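Purine nucleoside phosphorylase (Thermus thermophilus, PDB 6TK9) probably catalyses the reversible phosphorolysis of purine nucleosides such as inosine and guanosine, giving the free base and ribose 1-phosphate. Local coordinates at residues Ala35-Tyr46 with Pro73-Val81. Residues are numbered along the deposited sequence; the frame is centred on the assembly and turned at random.
Sequences ADEVEKVAEIPY and PVLVYKGRV. With PO4 (phosphate ion), chain G.
The hydroxyl of Y46 gives a hydrogen bond to the backbone carbonyl of G79, with OH 2.8 Å from O. The donor sits above the carbonyl plane, 35° out of it. The G79 oxygen in turn lies at the edge of the Y46 ring. The same hydroxyl also packs at the edge of the Y77 ring, where OH is 3.3 Å from Y77 CD2. The two tyrosine side chains cross at about a right angle.

Next to G79, the K78 chain runs out straight, extended throughout, with chi1 at 180°. Its methylenes pass alongside A35 CB, with K78 CD at 3.9 Å. Its NZ then forms a salt bridge with D36 OD1 at 3.2 Å, reaching the oxygen from above the carboxylate plane. Strands 39-45 and 72-78 both pair antiparallel with strand 63-66, which lies between them in the sheet of this phosphorylase-superfamily fold.

V76 splits its methyls between two partners: CG1 is 3.9 Å from A35 CB, and CG2 meets V38 CG2. L27 of strand 23-27 touches both A35 and V76. Just past the strand, R80 NH1 donates to phosphate O1 at 3.1 Å. The ion probably came from the crystallisation liquor, and it probably marks the site of the phosphate substrate. S29, H82, A112 and S211 also hydrogen-bond the ion, and E215 forms a salt bridge with R80 NE.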
ATOM      1  N   ALA A  35      15.168 -13.621  36.555  1.00 42.41           N
ATOM      2  CA  ALA A  35      16.544 -13.396  37.058  1.00 41.12           C
ATOM      3  C   ALA A  35      16.686 -13.941  38.486  1.00 39.22           C
ATOM      4  O   ALA A  35      17.796 -14.312  38.882  1.00 36.11           O
ATOM      5  CB  ALA A  35      16.882 -11.932  37.013  1.00 41.46           C
ATOM      6  N   ASP A  36      15.595 -13.960  39.240  1.00 37.53           N
ATOM      7  CA  ASP A  36      15.574 -14.476  40.630  1.00 42.42           C
ATOM      8  C   ASP A  36      15.765 -16.000  40.633  1.00 44.70           C
ATOM      9  O   ASP A  36      16.190 -16.544  41.648  1.00 43.43           O
ATOM     10  CB  ASP A  36      14.279 -14.044  41.323  1.00 45.19           C
ATOM     11  CG  ASP A  36      14.242 -12.557  41.639  1.00 46.71           C
ATOM     12  OD1 ASP A  36      15.286 -11.882  41.478  1.00 47.64           O
ATOM     13  OD2 ASP A  36      13.184 -12.093  42.078  1.00 55.85           O
ATOM     14  N   GLU A  37      15.480 -16.684  39.529  1.00 46.41           N
ATOM     15  CA  GLU A  37      15.583 -18.159  39.484  1.00 43.83           C
ATOM     16  C   GLU A  37      17.036 -18.540  39.169  1.00 43.41           C
ATOM     17  O   GLU A  37      17.356 -19.743  39.203  1.00 45.81           O
ATOM     18  CB  GLU A  37      14.537 -18.710  38.516  1.00 44.00           C
ATOM     19  CG  GLU A  37      13.137 -18.171  38.791  1.00 44.05           C
ATOM     20  CD  GLU A  37      11.988 -18.780  38.005  1.00 44.59           C
ATOM     21  OE1 GLU A  37      12.256 -19.713  37.218  1.00 46.15           O
ATOM     22  OE2 GLU A  37      10.824 -18.316  38.183  1.00 46.24           O
ATOM     23  N   VAL A  38      17.915 -17.571  38.933  1.00 40.49           N
ATOM     24  CA  VAL A  38      19.337 -17.876  38.584  1.00 44.02           C
ATOM     25  C   VAL A  38      20.114 -18.215  39.865  1.00 42.23           C
ATOM     26  O   VAL A  38      19.956 -17.493  40.851  1.00 47.19           O
ATOM     27  CB  VAL A  38      20.014 -16.735  37.799  1.00 43.25           C
ATOM     28  CG1 VAL A  38      21.476 -17.040  37.511  1.00 44.24           C
ATOM     29  CG2 VAL A  38      19.277 -16.433  36.507  1.00 44.69           C
ATOM     30  N   GLU A  39      20.909 -19.291  39.822  1.00 42.82           N
ATOM     31  CA  GLU A  39      21.954 -19.628  40.818  1.00 43.83           C
ATOM     32  C   GLU A  39      23.056 -18.593  40.665  1.00 42.14           C
ATOM     33  O   GLU A  39      23.884 -18.772  39.776  1.00 40.20           O
ATOM     34  CB  GLU A  39      22.510 -21.039  40.619  1.00 45.14           C
ATOM     35  CG  GLU A  39      23.405 -21.523  41.753  1.00 41.48           C
ATOM     36  CD  GLU A  39      24.228 -22.749  41.398  1.00 44.91           C
ATOM     37  OE1 GLU A  39      23.968 -23.371  40.340  1.00 45.07           O
ATOM     38  OE2 GLU A  39      25.140 -23.068  42.165  1.00 48.07           O
ATOM     39  N   LYS A  40      22.999 -17.548  41.489  1.00 44.07           N
ATOM     40  CA  LYS A  40      23.851 -16.341  41.395  1.00 49.50           C
ATOM     41  C   LYS A  40      25.294 -16.733  41.732  1.00 47.23           C
ATOM     42  O   LYS A  40      25.485 -17.458  42.705  1.00 48.77           O
ATOM     43  CB  LYS A  40      23.309 -15.255  42.338  1.00 54.91           C
ATOM     44  CG  LYS A  40      22.527 -14.116  41.686  1.00 55.82           C
ATOM     45  CD  LYS A  40      21.190 -14.506  41.097  1.00 59.01           C
ATOM     46  CE  LYS A  40      19.984 -14.031  41.881  1.00 58.14           C
ATOM     47  NZ  LYS A  40      19.037 -15.150  42.138  1.00 58.01           N
ATOM     48  N   VAL A  41      26.268 -16.273  40.942  1.00 49.79           N
ATOM     49  CA  VAL A  41      27.708 -16.206  41.345  1.00 46.95           C
ATOM     50  C   VAL A  41      28.100 -14.724  41.507  1.00 45.61           C
ATOM     51  O   VAL A  41      28.906 -14.419  42.405  1.00 43.27           O
ATOM     52  CB  VAL A  41      28.602 -16.985  40.356  1.00 48.94           C
ATOM     53  CG1 VAL A  41      28.434 -16.513  38.925  1.00 52.35           C
ATOM     54  CG2 VAL A  41      30.066 -16.949  40.749  1.00 52.74           C
ATOM     55  N   ALA A  42      27.498 -13.815  40.729  1.00 44.65           N
ATOM     56  CA  ALA A  42      27.643 -12.346  40.885  1.00 45.51           C
ATOM     57  C   ALA A  42      26.309 -11.653  40.611  1.00 46.88           C
ATOM     58  O   ALA A  42      25.512 -12.191  39.819  1.00 48.53           O
ATOM     59  CB  ALA A  42      28.691 -11.811  39.944  1.00 49.10           C
ATOM     60  N   GLU A  43      26.097 -10.504  41.254  1.00 44.84           N
ATOM     61  CA  GLU A  43      24.911  -9.626  41.099  1.00 50.80           C
ATOM     62  C   GLU A  43      25.392  -8.175  41.264  1.00 55.44           C
ATOM     63  O   GLU A  43      25.489  -7.712  42.421  1.00 60.90           O
ATOM     64  CB  GLU A  43      23.805 -10.016  42.088  1.00 52.19           C
ATOM     65  CG  GLU A  43      22.608  -9.061  42.100  1.00 56.53           C
ATOM     66  CD  GLU A  43      21.309  -9.595  42.702  1.00 59.11           C
ATOM     67  OE1 GLU A  43      21.324 -10.721  43.228  1.00 62.85           O
ATOM     68  OE2 GLU A  43      20.276  -8.883  42.641  1.00 59.38           O
ATOM     69  N   ILE A  44      25.698  -7.500  40.149  1.00 52.34           N
ATOM     70  CA  ILE A  44      26.242  -6.110  40.108  1.00 48.12           C
ATOM     71  C   ILE A  44      25.192  -5.149  39.553  1.00 47.03           C
ATOM     72  O   ILE A  44      24.846  -5.218  38.376  1.00 47.97           O
ATOM     73  CB  ILE A  44      27.522  -6.076  39.261  1.00 49.38           C
ATOM     74  CG1 ILE A  44      28.428  -7.282  39.533  1.00 48.13           C
ATOM     75  CG2 ILE A  44      28.236  -4.750  39.476  1.00 51.32           C
ATOM     76  CD1 ILE A  44      29.328  -7.634  38.383  1.00 49.00           C
ATOM     77  N   PRO A  45      24.702  -4.172  40.345  1.00 48.18           N
ATOM     78  CA  PRO A  45      23.853  -3.114  39.800  1.00 47.36           C
ATOM     79  C   PRO A  45      24.608  -2.284  38.746  1.00 47.99           C
ATOM     80  O   PRO A  45      25.821  -2.154  38.832  1.00 50.99           O
ATOM     81  CB  PRO A  45      23.454  -2.238  40.995  1.00 47.87           C
ATOM     82  CG  PRO A  45      24.319  -2.698  42.161  1.00 49.35           C
ATOM     83  CD  PRO A  45      24.983  -4.000  41.772  1.00 46.70           C
ATOM     84  N   TYR A  46      23.876  -1.741  37.773  1.00 47.31           N
ATOM     85  CA  TYR A  46      24.437  -1.070  36.570  1.00 46.17           C
ATOM     86  C   TYR A  46      25.269   0.149  36.997  1.00 48.85           C
ATOM     87  O   TYR A  46      26.386   0.336  36.432  1.00 43.15           O
ATOM     88  CB  TYR A  46      23.304  -0.736  35.603  1.00 44.98           C
ATOM     89  CG  TYR A  46      22.648  -1.916  34.921  1.00 45.36           C
ATOM     90  CD1 TYR A  46      23.212  -3.183  34.934  1.00 40.91           C
ATOM     91  CD2 TYR A  46      21.481  -1.741  34.187  1.00 45.94           C
ATOM     92  CE1 TYR A  46      22.599  -4.249  34.295  1.00 42.97           C
ATOM     93  CE2 TYR A  46      20.871  -2.789  33.521  1.00 45.04           C
ATOM     94  CZ  TYR A  46      21.438  -4.050  33.568  1.00 43.25           C
ATOM     95  OH  TYR A  46      20.840  -5.084  32.914  1.00 40.88           O
ATOM     96  N   PRO A  73      25.658 -21.758  31.935  1.00 50.24           N
ATOM     97  CA  PRO A  73      26.280 -20.531  32.439  1.00 49.48           C
ATOM     98  C   PRO A  73      25.743 -19.313  31.662  1.00 49.21           C
ATOM     99  O   PRO A  73      25.901 -19.277  30.450  1.00 48.75           O
ATOM    100  CB  PRO A  73      27.797 -20.743  32.248  1.00 49.35           C
ATOM    101  CG  PRO A  73      27.939 -21.927  31.287  1.00 52.63           C
ATOM    102  CD  PRO A  73      26.583 -22.600  31.162  1.00 49.55           C
ATOM    103  N   VAL A  74      25.110 -18.352  32.344  1.00 46.26           N
ATOM    104  CA  VAL A  74      24.346 -17.260  31.666  1.00 45.08           C
ATOM    105  C   VAL A  74      24.721 -15.893  32.244  1.00 48.79           C
ATOM    106  O   VAL A  74      25.034 -15.818  33.449  1.00 49.06           O
ATOM    107  CB  VAL A  74      22.830 -17.510  31.728  1.00 44.11           C
ATOM    108  CG1 VAL A  74      22.483 -18.827  31.063  1.00 47.12           C
ATOM    109  CG2 VAL A  74      22.278 -17.480  33.140  1.00 43.96           C
ATOM    110  N   LEU A  75      24.744 -14.872  31.372  1.00 51.97           N
ATOM    111  CA  LEU A  75      24.691 -13.425  31.719  1.00 47.55           C
ATOM    112  C   LEU A  75      23.236 -12.977  31.585  1.00 43.24           C
ATOM    113  O   LEU A  75      22.710 -13.037  30.472  1.00 40.94           O
ATOM    114  CB  LEU A  75      25.598 -12.634  30.771  1.00 49.88           C
ATOM    115  CG  LEU A  75      25.859 -11.174  31.151  1.00 52.51           C
ATOM    116  CD1 LEU A  75      26.562 -11.060  32.493  1.00 55.37           C
ATOM    117  CD2 LEU A  75      26.693 -10.485  30.093  1.00 54.24           C
ATOM    118  N   VAL A  76      22.595 -12.612  32.695  1.00 42.91           N
ATOM    119  CA  VAL A  76      21.200 -12.074  32.714  1.00 42.04           C
ATOM    120  C   VAL A  76      21.272 -10.573  33.045  1.00 40.89           C
ATOM    121  O   VAL A  76      21.913 -10.208  34.030  1.00 54.01           O
ATOM    122  CB  VAL A  76      20.311 -12.879  33.681  1.00 41.22           C
ATOM    123  CG1 VAL A  76      18.887 -12.344  33.745  1.00 40.78           C
ATOM    124  CG2 VAL A  76      20.312 -14.356  33.313  1.00 39.76           C
ATOM    125  N   TYR A  77      20.714  -9.733  32.177  1.00 41.26           N
ATOM    126  CA  TYR A  77      20.445  -8.290  32.379  1.00 37.47           C
ATOM    127  C   TYR A  77      19.065  -8.191  32.987  1.00 35.73           C
ATOM    128  O   TYR A  77      18.118  -8.462  32.275  1.00 38.73           O
ATOM    129  CB  TYR A  77      20.509  -7.549  31.043  1.00 41.60           C
ATOM    130  CG  TYR A  77      21.879  -7.583  30.427  1.00 44.82           C
ATOM    131  CD1 TYR A  77      22.274  -8.639  29.631  1.00 46.69           C
ATOM    132  CD2 TYR A  77      22.819  -6.622  30.733  1.00 45.58           C
ATOM    133  CE1 TYR A  77      23.549  -8.701  29.094  1.00 47.43           C
ATOM    134  CE2 TYR A  77      24.099  -6.672  30.209  1.00 48.43           C
ATOM    135  CZ  TYR A  77      24.460  -7.706  29.375  1.00 46.67           C
ATOM    136  OH  TYR A  77      25.709  -7.741  28.837  1.00 60.13           O
ATOM    137  N   LYS A  78      18.965  -7.970  34.288  1.00 40.01           N
ATOM    138  CA  LYS A  78      17.648  -7.781  34.946  1.00 46.58           C
ATOM    139  C   LYS A  78      17.209  -6.347  34.618  1.00 45.99           C
ATOM    140  O   LYS A  78      17.624  -5.424  35.346  1.00 48.59           O
ATOM    141  CB  LYS A  78      17.704  -8.103  36.449  1.00 47.13           C
ATOM    142  CG  LYS A  78      16.367  -7.929  37.169  1.00 49.04           C
ATOM    143  CD  LYS A  78      16.243  -8.464  38.597  1.00 49.11           C
ATOM    144  CE  LYS A  78      14.810  -8.326  39.088  1.00 51.03           C
ATOM    145  NZ  LYS A  78      14.583  -8.943  40.418  1.00 50.67           N
ATOM    146  N   GLY A  79      16.465  -6.178  33.520  1.00 46.22           N
ATOM    147  CA  GLY A  79      16.079  -4.865  32.951  1.00 47.15           C
ATOM    148  C   GLY A  79      17.134  -4.313  31.998  1.00 44.17           C
ATOM    149  O   GLY A  79      18.225  -4.914  31.910  1.00 45.39           O
ATOM    150  N   ARG A  80      16.823  -3.200  31.321  1.00 41.95           N
ATOM    151  CA  ARG A  80      17.649  -2.560  30.254  1.00 40.19           C
ATOM    152  C   ARG A  80      17.372  -1.056  30.249  1.00 41.75           C
ATOM    153  O   ARG A  80      16.615  -0.585  31.136  1.00 46.22           O
ATOM    154  CB  ARG A  80      17.384  -3.134  28.855  1.00 36.96           C
ATOM    155  CG  ARG A  80      15.916  -3.170  28.442  1.00 38.35           C
ATOM    156  CD  ARG A  80      15.682  -2.923  26.964  1.00 35.94           C
ATOM    157  NE  ARG A  80      16.004  -4.073  26.136  1.00 36.09           N
ATOM    158  CZ  ARG A  80      15.188  -5.099  25.914  1.00 35.83           C
ATOM    159  NH1 ARG A  80      13.991  -5.133  26.477  1.00 34.43           N
ATOM    160  NH2 ARG A  80      15.585  -6.107  25.148  1.00 34.15           N
ATOM    161  N   VAL A  81      17.995  -0.338  29.311  1.00 41.02           N
ATOM    162  CA  VAL A  81      17.797   1.122  29.105  1.00 42.24           C
ATOM    163  C   VAL A  81      17.195   1.343  27.717  1.00 42.67           C
ATOM    164  O   VAL A  81      17.325   0.472  26.822  1.00 40.70           O
ATOM    165  CB  VAL A  81      19.103   1.905  29.313  1.00 44.37           C
ATOM    166  CG1 VAL A  81      19.625   1.699  30.725  1.00 45.70           C
ATOM    167  CG2 VAL A  81      20.166   1.552  28.286  1.00 43.32           C
TER
HETATM  168  P   PO4 G 301      10.871  -3.351  26.931  1.00 43.27           P
HETATM  169  O1  PO4 G 301      12.198  -2.847  27.522  1.00 38.46           O
HETATM  170  O2  PO4 G 301       9.742  -2.391  27.296  1.00 39.70           O
HETATM  171  O3  PO4 G 301      10.527  -4.726  27.466  1.00 44.60           O
HETATM  172  O4  PO4 G 301      11.035  -3.457  25.418  1.00 43.18           O